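Local coordinates for 3-ketosteroid-delta4-5alpha-dehydrogenase (Rhodococcus jostii, PDB 4AT2), which catalyses the FAD-dependent dehydrogenation of 3-ketosteroids at the delta4 (5alpha) position, a step of steroid catabolism, at residues W156-D161 against G185-M190; A81-F86 against T490-G495. All coordinates share one frame; numbering follows the deposited sequence.

Contact 1. Residues W156-D161 against G185-M190; sequences WEPPFD and GHVPQM. With ASD (4-androstene-3-17-dione), chain B.
The contact flanks the pocket for 4-androstene-3-17-dione, with P158 packed on V187 at the inner end and D161 joined to Q189 at the more exposed end. P158 CG meets V187 CG2 at 4.1 Å, the two apolar side chains meeting at a slant. Farther along, Q189 NE2 donates to D161 OD2 over 3.2 Å, and the N-H line is nearly straight at 172°. The carboxylate oxygen lies in the amide plane of Q189, but the donor comes from above the carboxylate plane. D161 CG sits between its backbone N and carbonyl carbon (chi1 63°), and from there the carboxylate lies alongside the extended Q189 chain. The other oxygen, OD1, forms a salt bridge with K147. The fold here is a small antiparallel sheet: G185 and V187 form backbone bonds with M165 and G163, around strand 164-165. D161 and Q189 come next in that series. There a water takes over, donating to D161 O at 2.9 Å and V187 O at 2.8 Å. At the other end of the 156-161 loop, the indole of W156 presents a face to the steroid. ASD C18 stands 3.4 Å above the W156 ring plane, over its centre, in a CH-pi arrangement. The six-membered side reaches the second methyl, with W156 CZ3 at 3.4 Å from ASD C19. Replacing W156 by an alanine here would probably leave both angular methyls without this flat cover and let the steroid shift in its pocket. The extended side chain of E157 brings E157 OE2 to 3.7 Å from ASD C7, on the second ring of the steroid. That oxygen is also hydrogen-bonded to T195 OG1.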
ATOM      1  N   TRP A 156      -8.120  21.406  13.658  1.00 11.58           N
ATOM      2  CA  TRP A 156      -7.681  21.112  12.302  1.00 11.98           C
ATOM      3  C   TRP A 156      -6.924  22.261  11.692  1.00 12.75           C
ATOM      4  O   TRP A 156      -6.090  22.062  10.807  1.00 12.55           O
ATOM      5  CB  TRP A 156      -8.890  20.781  11.440  1.00 11.78           C
ATOM      6  CG  TRP A 156      -9.432  19.386  11.610  1.00 11.55           C
ATOM      7  CD1 TRP A 156     -10.674  19.006  12.132  1.00 11.77           C
ATOM      8  CD2 TRP A 156      -8.790  18.126  11.213  1.00 11.59           C
ATOM      9  NE1 TRP A 156     -10.822  17.641  12.089  1.00 11.63           N
ATOM     10  CE2 TRP A 156      -9.734  17.056  11.547  1.00 11.51           C
ATOM     11  CE3 TRP A 156      -7.571  17.789  10.620  1.00 11.52           C
ATOM     12  CZ2 TRP A 156      -9.454  15.712  11.288  1.00 11.51           C
ATOM     13  CZ3 TRP A 156      -7.296  16.433  10.374  1.00 11.43           C
ATOM     14  CH2 TRP A 156      -8.223  15.421  10.694  1.00 11.52           C
ATOM     15  N   GLU A 157      -7.216  23.475  12.152  1.00 13.67           N
ATOM     16  CA  GLU A 157      -6.466  24.669  11.750  1.00 14.88           C
ATOM     17  C   GLU A 157      -6.615  25.782  12.794  1.00 14.89           C
ATOM     18  O   GLU A 157      -7.464  25.690  13.684  1.00 14.55           O
ATOM     19  CB  GLU A 157      -6.889  25.158  10.355  1.00 17.29           C
ATOM     20  CG  GLU A 157      -8.376  25.201  10.088  1.00 19.33           C
ATOM     21  CD  GLU A 157      -8.692  25.487   8.623  1.00 21.40           C
ATOM     22  OE1 GLU A 157      -8.385  26.606   8.154  1.00 22.29           O
ATOM     23  OE2 GLU A 157      -9.247  24.599   7.937  1.00 23.59           O
ATOM     24  N   PRO A 158      -5.770  26.825  12.715  1.00 14.98           N
ATOM     25  CA  PRO A 158      -5.925  27.911  13.681  1.00 15.59           C
ATOM     26  C   PRO A 158      -7.286  28.587  13.450  1.00 16.36           C
ATOM     27  O   PRO A 158      -7.617  28.877  12.298  1.00 17.01           O
ATOM     28  CB  PRO A 158      -4.772  28.862  13.325  1.00 15.63           C
ATOM     29  CG  PRO A 158      -3.802  28.038  12.544  1.00 15.21           C
ATOM     30  CD  PRO A 158      -4.657  27.075  11.779  1.00 15.11           C
ATOM     31  N   PRO A 159      -8.086  28.775  14.516  1.00 17.66           N
ATOM     32  CA  PRO A 159      -9.378  29.472  14.385  1.00 18.57           C
ATOM     33  C   PRO A 159      -9.214  30.929  13.979  1.00 19.90           C
ATOM     34  O   PRO A 159     -10.117  31.504  13.362  1.00 20.84           O
ATOM     35  CB  PRO A 159      -9.975  29.392  15.794  1.00 18.92           C
ATOM     36  CG  PRO A 159      -8.840  29.045  16.693  1.00 18.55           C
ATOM     37  CD  PRO A 159      -7.929  28.189  15.858  1.00 17.33           C
ATOM     38  N   PHE A 160      -8.066  31.507  14.319  1.00 20.14           N
ATOM     39  CA  PHE A 160      -7.778  32.899  14.009  1.00 21.20           C
ATOM     40  C   PHE A 160      -6.616  32.973  13.014  1.00 20.68           C
ATOM     41  O   PHE A 160      -6.311  31.988  12.330  1.00 21.67           O
ATOM     42  CB  PHE A 160      -7.515  33.672  15.310  1.00 22.03           C
ATOM     43  CG  PHE A 160      -8.547  33.416  16.384  1.00 23.10           C
ATOM     44  CD1 PHE A 160      -9.875  33.821  16.208  1.00 23.64           C
ATOM     45  CD2 PHE A 160      -8.204  32.765  17.571  1.00 23.40           C
ATOM     46  CE1 PHE A 160     -10.832  33.579  17.191  1.00 24.09           C
ATOM     47  CE2 PHE A 160      -9.157  32.527  18.559  1.00 23.74           C
ATOM     48  CZ  PHE A 160     -10.470  32.934  18.368  1.00 24.00           C
ATOM     49  N   ASP A 161      -5.962  34.124  12.919  1.00 20.84           N
ATOM     50  CA  ASP A 161      -4.931  34.292  11.897  1.00 19.63           C
ATOM     51  C   ASP A 161      -3.530  33.944  12.398  1.00 18.36           C
ATOM     52  O   ASP A 161      -2.550  34.465  11.885  1.00 18.43           O
ATOM     53  CB  ASP A 161      -4.974  35.711  11.288  1.00 20.74           C
ATOM     54  CG  ASP A 161      -4.690  36.805  12.308  1.00 21.61           C
ATOM     55  OD1 ASP A 161      -4.775  36.530  13.521  1.00 21.80           O
ATOM     56  OD2 ASP A 161      -4.386  37.953  11.886  1.00 22.58           O
ATOM     57  N   GLY A 185       3.622  23.473  11.697  1.00  8.10           N
ATOM     58  CA  GLY A 185       2.561  23.960  10.814  1.00  8.20           C
ATOM     59  C   GLY A 185       2.613  25.480  10.707  1.00  8.65           C
ATOM     60  O   GLY A 185       2.109  26.180  11.593  1.00  8.82           O
ATOM     61  N   HIS A 186       3.229  25.986   9.634  1.00  8.78           N
ATOM     62  CA  HIS A 186       3.316  27.435   9.376  1.00  9.36           C
ATOM     63  C   HIS A 186       2.178  27.845   8.490  1.00  9.72           C
ATOM     64  O   HIS A 186       2.003  27.275   7.422  1.00  9.80           O
ATOM     65  CB  HIS A 186       4.646  27.783   8.714  1.00  9.31           C
ATOM     66  CG  HIS A 186       5.842  27.629   9.626  1.00  9.22           C
ATOM     67  ND1 HIS A 186       6.213  26.442  10.161  1.00  9.05           N
ATOM     68  CD2 HIS A 186       6.763  28.568  10.071  1.00  9.55           C
ATOM     69  CE1 HIS A 186       7.321  26.627  10.905  1.00  9.20           C
ATOM     70  NE2 HIS A 186       7.653  27.930  10.846  1.00  9.47           N
ATOM     71  N   VAL A 187       1.391  28.829   8.918  1.00 10.40           N
ATOM     72  CA  VAL A 187       0.131  29.144   8.224  1.00 11.13           C
ATOM     73  C   VAL A 187       0.128  30.614   7.828  1.00 11.82           C
ATOM     74  O   VAL A 187       0.269  31.477   8.687  1.00 11.99           O
ATOM     75  CB  VAL A 187      -1.094  28.830   9.121  1.00 11.22           C
ATOM     76  CG1 VAL A 187      -2.411  29.030   8.364  1.00 11.85           C
ATOM     77  CG2 VAL A 187      -1.004  27.400   9.648  1.00 11.26           C
ATOM     78  N   PRO A 188      -0.012  30.908   6.526  1.00 12.51           N
ATOM     79  CA  PRO A 188      -0.009  32.315   6.127  1.00 13.49           C
ATOM     80  C   PRO A 188      -1.138  33.114   6.780  1.00 14.92           C
ATOM     81  O   PRO A 188      -2.206  32.573   7.066  1.00 14.59           O
ATOM     82  CB  PRO A 188      -0.192  32.246   4.608  1.00 13.36           C
ATOM     83  CG  PRO A 188       0.434  30.945   4.236  1.00 12.92           C
ATOM     84  CD  PRO A 188       0.048  30.015   5.351  1.00 12.33           C
ATOM     85  N   GLN A 189      -0.879  34.397   7.008  1.00 16.86           N
ATOM     86  CA  GLN A 189      -1.813  35.274   7.699  1.00 19.36           C
ATOM     87  C   GLN A 189      -2.925  35.684   6.745  1.00 21.25           C
ATOM     88  O   GLN A 189      -2.667  36.252   5.680  1.00 21.80           O
ATOM     89  CB  GLN A 189      -1.082  36.507   8.240  1.00 20.35           C
ATOM     90  CG  GLN A 189      -1.915  37.370   9.181  1.00 21.43           C
ATOM     91  CD  GLN A 189      -1.141  38.561   9.722  1.00 22.66           C
ATOM     92  OE1 GLN A 189      -0.057  38.899   9.231  1.00 23.58           O
ATOM     93  NE2 GLN A 189      -1.691  39.201  10.748  1.00 23.32           N
ATOM     94  N   MET A 190      -4.155  35.385   7.144  1.00 23.70           N
ATOM     95  CA  MET A 190      -5.329  35.636   6.329  1.00 26.90           C
ATOM     96  C   MET A 190      -6.566  35.690   7.217  1.00 29.74           C
ATOM     97  O   MET A 190      -6.703  34.890   8.145  1.00 30.19           O
ATOM     98  CB  MET A 190      -5.480  34.522   5.297  1.00 26.91           C
ATOM     99  CG  MET A 190      -6.585  34.735   4.286  1.00 27.83           C
ATOM    100  SD  MET A 190      -6.590  33.378   3.106  1.00 27.88           S
ATOM    101  CE  MET A 190      -8.196  33.628   2.340  1.00 27.53           C
TER
HETATM  102  C1  ASD B1490      -6.182  18.151   4.839  1.00 13.57           C
HETATM  103  C10 ASD B1490      -6.648  18.677   6.208  1.00 13.94           C
HETATM  104  C11 ASD B1490      -9.017  17.704   5.849  1.00 14.39           C
HETATM  105  C12 ASD B1490     -10.554  17.892   5.870  1.00 14.77           C
HETATM  106  C13 ASD B1490     -10.984  18.662   7.115  1.00 15.32           C
HETATM  107  C14 ASD B1490     -10.219  19.984   7.161  1.00 14.89           C
HETATM  108  C15 ASD B1490     -10.998  20.874   8.141  1.00 15.16           C
HETATM  109  C16 ASD B1490     -12.469  20.570   7.813  1.00 15.79           C
HETATM  110  C17 ASD B1490     -12.378  19.213   7.132  1.00 15.57           C
HETATM  111  C18 ASD B1490     -10.884  17.792   8.373  1.00 14.89           C
HETATM  112  C19 ASD B1490      -6.327  17.648   7.295  1.00 13.83           C
HETATM  113  C2  ASD B1490      -4.653  17.972   4.712  1.00 13.42           C
HETATM  114  C3  ASD B1490      -3.891  19.141   5.300  1.00 13.36           C
HETATM  115  C4  ASD B1490      -4.626  20.162   6.088  1.00 13.36           C
HETATM  116  C5  ASD B1490      -5.876  19.940   6.558  1.00 13.98           C
HETATM  117  C6  ASD B1490      -6.468  20.977   7.504  1.00 13.79           C
HETATM  118  C7  ASD B1490      -7.971  21.164   7.298  1.00 13.90           C
HETATM  119  C8  ASD B1490      -8.698  19.820   7.315  1.00 14.36           C
HETATM  120  C9  ASD B1490      -8.170  18.967   6.134  1.00 14.21           C
HETATM  121  O1  ASD B1490      -2.682  19.261   5.103  1.00 12.47           O
HETATM  122  O2  ASD B1490     -13.339  18.614   6.665  1.00 17.60           O
HETATM  123  O   HOH W   1      -0.358  33.790  10.088  1.00 13.90           O

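Contact 2. Residues A81-F86 against T490-G495; sequences ALAGGF and TSLGDG. With FAD (flavin-adenine dinucleotide), chain D.
F86 and A83 meet L492 in the flavin site of an FAD-binding fold of probable Rossmann type, where a glycine-bearing loop faces the start of helix 490-507. The direct contact is van der Waals packing, mostly carbon on carbon. A83 CB lies 4.1 Å from L492 CD1, and G85 CA lies 4.0 Å from the same methyl. L492 CB also rests 3.5 Å from F86 O. With CG anti to its carbonyl carbon (chi1 -63°), L492 sets CG over the pyrimidine end of the isoalloxazine. A83 CB lies over N5 on that same face. The steroid occupies the opposite face.

Polar contacts run from both segments to the flavin. G84 N donates to FAD N5 at 3.1 Å. F86 N donates to FAD O4 at 2.9 Å, and G85 N adds a weak bond to that oxygen. F86 then accepts through its carbonyl, with FAD N3 at 3.0 Å from F86 O. G84 and G85 suit such close backbone contact: a side chain on G84 would crowd FAD O4, and at the positive phi of G85 (101°) one would be pressed against the carbonyl O of G84. The F86 ring has FAD O4 at its edge.

The helix adds one side-chain and one backbone bond. S491 OG is 2.7 Å from FAD O3' in a hydrogen bond, and it is also hydrogen-bonded to R476 NH1. The helix end would probably stabilise negative charge on FAD O2. L492 N donates to FAD O2 at 2.7 Å with an almost straight N-H line of 175°.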
ATOM      1  N   ALA A  81      -5.171  26.849  -3.600  1.00 16.48           N
ATOM      2  CA  ALA A  81      -5.940  28.035  -3.224  1.00 17.83           C
ATOM      3  C   ALA A  81      -7.130  27.703  -2.303  1.00 18.79           C
ATOM      4  O   ALA A  81      -7.681  28.586  -1.637  1.00 19.93           O
ATOM      5  CB  ALA A  81      -6.408  28.776  -4.478  1.00 17.88           C
ATOM      6  N   LEU A  82      -7.508  26.424  -2.258  1.00 19.41           N
ATOM      7  CA  LEU A  82      -8.614  25.950  -1.409  1.00 19.84           C
ATOM      8  C   LEU A  82      -8.147  25.311  -0.091  1.00 19.72           C
ATOM      9  O   LEU A  82      -8.970  24.977   0.776  1.00 19.57           O
ATOM     10  CB  LEU A  82      -9.490  24.962  -2.191  1.00 20.53           C
ATOM     11  CG  LEU A  82      -9.893  25.314  -3.632  1.00 21.22           C
ATOM     12  CD1 LEU A  82     -10.638  24.163  -4.287  1.00 21.43           C
ATOM     13  CD2 LEU A  82     -10.731  26.584  -3.689  1.00 22.40           C
ATOM     14  N   ALA A  83      -6.829  25.170   0.069  1.00 19.39           N
ATOM     15  CA  ALA A  83      -6.228  24.498   1.226  1.00 19.08           C
ATOM     16  C   ALA A  83      -6.275  25.338   2.497  1.00 19.08           C
ATOM     17  O   ALA A  83      -6.420  26.562   2.434  1.00 19.90           O
ATOM     18  CB  ALA A  83      -4.783  24.126   0.909  1.00 19.21           C
ATOM     19  N   GLY A  84      -6.113  24.674   3.641  1.00 18.53           N
ATOM     20  CA  GLY A  84      -6.039  25.333   4.962  1.00 18.07           C
ATOM     21  C   GLY A  84      -4.855  26.281   5.088  1.00 17.43           C
ATOM     22  O   GLY A  84      -4.893  27.267   5.843  1.00 18.66           O
ATOM     23  N   GLY A  85      -3.814  25.996   4.321  1.00 15.25           N
ATOM     24  CA  GLY A  85      -2.655  26.869   4.241  1.00 14.08           C
ATOM     25  C   GLY A  85      -1.466  26.432   5.065  1.00 12.86           C
ATOM     26  O   GLY A  85      -0.454  27.136   5.090  1.00 12.85           O
ATOM     27  N   PHE A  86      -1.557  25.273   5.725  1.00 11.44           N
ATOM     28  CA  PHE A  86      -0.397  24.749   6.459  1.00 10.70           C
ATOM     29  C   PHE A  86       0.752  24.515   5.492  1.00  9.92           C
ATOM     30  O   PHE A  86       0.560  23.981   4.393  1.00  9.42           O
ATOM     31  CB  PHE A  86      -0.705  23.402   7.111  1.00 10.98           C
ATOM     32  CG  PHE A  86      -1.509  23.490   8.367  1.00 11.59           C
ATOM     33  CD1 PHE A  86      -0.893  23.706   9.592  1.00 11.92           C
ATOM     34  CD2 PHE A  86      -2.880  23.280   8.330  1.00 12.09           C
ATOM     35  CE1 PHE A  86      -1.641  23.753  10.765  1.00 12.21           C
ATOM     36  CE2 PHE A  86      -3.635  23.325   9.498  1.00 12.39           C
ATOM     37  CZ  PHE A  86      -3.012  23.565  10.714  1.00 12.52           C
ATOM     38  N   THR A 490       2.579  19.185   4.706  1.00  8.05           N
ATOM     39  CA  THR A 490       3.659  18.528   3.966  1.00  8.18           C
ATOM     40  C   THR A 490       3.448  18.615   2.470  1.00  8.29           C
ATOM     41  O   THR A 490       4.413  18.564   1.709  1.00  8.55           O
ATOM     42  CB  THR A 490       3.845  17.049   4.359  1.00  8.01           C
ATOM     43  OG1 THR A 490       2.587  16.370   4.254  1.00  8.21           O
ATOM     44  CG2 THR A 490       4.382  16.941   5.790  1.00  8.04           C
ATOM     45  N   SER A 491       2.199  18.748   2.041  1.00  8.56           N
ATOM     46  CA  SER A 491       1.942  18.821   0.613  1.00  8.78           C
ATOM     47  C   SER A 491       2.254  20.207   0.044  1.00  8.91           C
ATOM     48  O   SER A 491       2.952  20.322  -0.982  1.00  9.11           O
ATOM     49  CB  SER A 491       0.518  18.403   0.280  1.00  9.13           C
ATOM     50  OG  SER A 491       0.421  18.328  -1.130  1.00  9.63           O
ATOM     51  N   LEU A 492       1.762  21.263   0.690  1.00  9.03           N
ATOM     52  CA  LEU A 492       2.154  22.621   0.274  1.00  9.27           C
ATOM     53  C   LEU A 492       3.649  22.860   0.523  1.00  9.13           C
ATOM     54  O   LEU A 492       4.314  23.550  -0.261  1.00  8.97           O
ATOM     55  CB  LEU A 492       1.315  23.700   0.981  1.00  9.80           C
ATOM     56  CG  LEU A 492      -0.199  23.717   0.707  1.00 10.42           C
ATOM     57  CD1 LEU A 492      -0.824  24.999   1.252  1.00 10.64           C
ATOM     58  CD2 LEU A 492      -0.548  23.505  -0.760  1.00 10.87           C
ATOM     59  N   GLY A 493       4.169  22.270   1.595  1.00  8.98           N
ATOM     60  CA  GLY A 493       5.596  22.343   1.896  1.00  9.01           C
ATOM     61  C   GLY A 493       6.470  21.699   0.836  1.00  8.94           C
ATOM     62  O   GLY A 493       7.346  22.359   0.263  1.00  8.95           O
ATOM     63  N   ASP A 494       6.260  20.413   0.560  1.00  8.85           N
ATOM     64  CA  ASP A 494       7.122  19.776  -0.427  1.00  8.94           C
ATOM     65  C   ASP A 494       6.824  20.239  -1.861  1.00  8.84           C
ATOM     66  O   ASP A 494       7.733  20.314  -2.687  1.00  8.66           O
ATOM     67  CB  ASP A 494       7.301  18.245  -0.226  1.00  9.10           C
ATOM     68  CG  ASP A 494       6.164  17.397  -0.790  1.00  9.35           C
ATOM     69  OD1 ASP A 494       5.514  17.776  -1.786  1.00  9.88           O
ATOM     70  OD2 ASP A 494       5.970  16.275  -0.252  1.00  9.57           O
ATOM     71  N   GLY A 495       5.572  20.630  -2.122  1.00  8.73           N
ATOM     72  CA  GLY A 495       5.196  21.153  -3.441  1.00  8.63           C
ATOM     73  C   GLY A 495       5.922  22.456  -3.731  1.00  8.76           C
ATOM     74  O   GLY A 495       6.478  22.645  -4.815  1.00  8.79           O
TER
HETATM   75  PA  FAD D1492      -2.670  21.948  -7.353  1.00 11.69           P
HETATM   76  O1A FAD D1492      -2.435  23.047  -6.392  1.00 12.46           O
HETATM   77  O2A FAD D1492      -4.006  21.336  -7.418  1.00 12.25           O
HETATM   78  O5B FAD D1492      -2.276  22.479  -8.812  1.00 11.43           O
HETATM   79  C5B FAD D1492      -2.345  21.617  -9.952  1.00 11.28           C
HETATM   80  C4B FAD D1492      -2.850  22.435 -11.153  1.00 11.54           C
HETATM   81  O4B FAD D1492      -2.733  21.551 -12.288  1.00 11.14           O
HETATM   82  C3B FAD D1492      -4.342  22.752 -10.985  1.00 11.63           C
HETATM   83  O3B FAD D1492      -4.551  24.174 -11.180  1.00 11.90           O
HETATM   84  C2B FAD D1492      -5.021  21.910 -12.070  1.00 11.69           C
HETATM   85  O2B FAD D1492      -6.187  22.596 -12.599  1.00 11.83           O
HETATM   86  C1B FAD D1492      -3.915  21.790 -13.117  1.00 11.54           C
HETATM   87  N9A FAD D1492      -4.055  20.621 -14.012  1.00 11.47           N
HETATM   88  C8A FAD D1492      -4.555  19.408 -13.742  1.00 11.66           C
HETATM   89  N7A FAD D1492      -4.471  18.669 -14.845  1.00 11.94           N
HETATM   90  C5A FAD D1492      -3.903  19.415 -15.813  1.00 11.90           C
HETATM   91  C6A FAD D1492      -3.578  19.190 -17.110  1.00 12.02           C
HETATM   92  N6A FAD D1492      -3.824  17.993 -17.641  1.00 12.56           N
HETATM   93  N1A FAD D1492      -3.011  20.140 -17.874  1.00 11.69           N
HETATM   94  C2A FAD D1492      -2.731  21.389 -17.338  1.00 11.81           C
HETATM   95  N3A FAD D1492      -3.072  21.613 -16.007  1.00 11.61           N
HETATM   96  C4A FAD D1492      -3.650  20.619 -15.282  1.00 11.62           C
HETATM   97  N1  FAD D1492      -1.994  20.357   2.095  1.00 11.05           N
HETATM   98  C2  FAD D1492      -1.105  21.046   2.900  1.00 11.17           C
HETATM   99  O2  FAD D1492       0.090  20.794   2.822  1.00 10.82           O
HETATM  100  N3  FAD D1492      -1.571  22.024   3.791  1.00 11.25           N
HETATM  101  C4  FAD D1492      -2.939  22.282   3.901  1.00 11.44           C
HETATM  102  O4  FAD D1492      -3.313  23.139   4.706  1.00 11.60           O
HETATM  103  C4X FAD D1492      -3.838  21.579   3.090  1.00 11.51           C
HETATM  104  N5  FAD D1492      -5.174  21.787   3.186  1.00 12.24           N
HETATM  105  C5X FAD D1492      -6.022  20.940   2.570  1.00 12.29           C
HETATM  106  C6  FAD D1492      -7.390  20.980   2.860  1.00 12.47           C
HETATM  107  C7  FAD D1492      -8.282  20.119   2.216  1.00 12.80           C
HETATM  108  C7M FAD D1492      -9.649  20.204   2.548  1.00 13.33           C
HETATM  109  C8  FAD D1492      -7.799  19.189   1.271  1.00 12.79           C
HETATM  110  C8M FAD D1492      -8.643  18.296   0.579  1.00 12.48           C
HETATM  111  C9  FAD D1492      -6.434  19.161   0.976  1.00 12.40           C
HETATM  112  C9A FAD D1492      -5.540  20.016   1.638  1.00 12.12           C
HETATM  113  N10 FAD D1492      -4.210  19.970   1.382  1.00 11.50           N
HETATM  114  C10 FAD D1492      -3.364  20.622   2.191  1.00 11.42           C
HETATM  115  C1' FAD D1492      -3.646  19.287   0.188  1.00 11.20           C
HETATM  116  C2' FAD D1492      -3.172  20.333  -0.833  1.00 11.14           C
HETATM  117  O2' FAD D1492      -4.279  21.211  -1.053  1.00 11.97           O
HETATM  118  C3' FAD D1492      -2.764  19.669  -2.158  1.00 10.51           C
HETATM  119  O3' FAD D1492      -2.150  18.385  -1.951  1.00 10.13           O
HETATM  120  C4' FAD D1492      -1.798  20.590  -2.920  1.00 10.67           C
HETATM  121  O4' FAD D1492      -2.442  21.859  -3.107  1.00 10.46           O
HETATM  122  C5' FAD D1492      -1.445  19.994  -4.285  1.00 10.44           C
HETATM  123  O5' FAD D1492      -0.477  20.851  -4.919  1.00 10.70           O
HETATM  124  P   FAD D1492      -0.152  20.678  -6.488  1.00 10.90           P
HETATM  125  O1P FAD D1492       0.331  19.321  -6.764  1.00 10.00           O
HETATM  126  O2P FAD D1492       0.662  21.867  -6.908  1.00 10.09           O
HETATM  127  O3P FAD D1492      -1.647  20.689  -7.138  1.00 11.06           O

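Contact 2 is the buried one, its centre about 6 Å from the centre of the chain. Contact 1 lies about 15 Å from that centre and is partly buried. It joins two loop runs beside strands 164-165 and 185-186, nested within the long chain excursion that contact 2 closes. Contact 2 joins a loop to the start of helix 490-507. F86 is the main link: its ring packs on G185, V187 and the carbonyl of W156. G85 O also packs against P188. Contact 1 serves the steroid mainly with side chains, and its outer end uses a carboxylate-amide bond and a water. In contact 2, backbone N-H and C=O groups, with the S491 hydroxyl, turn to FAD.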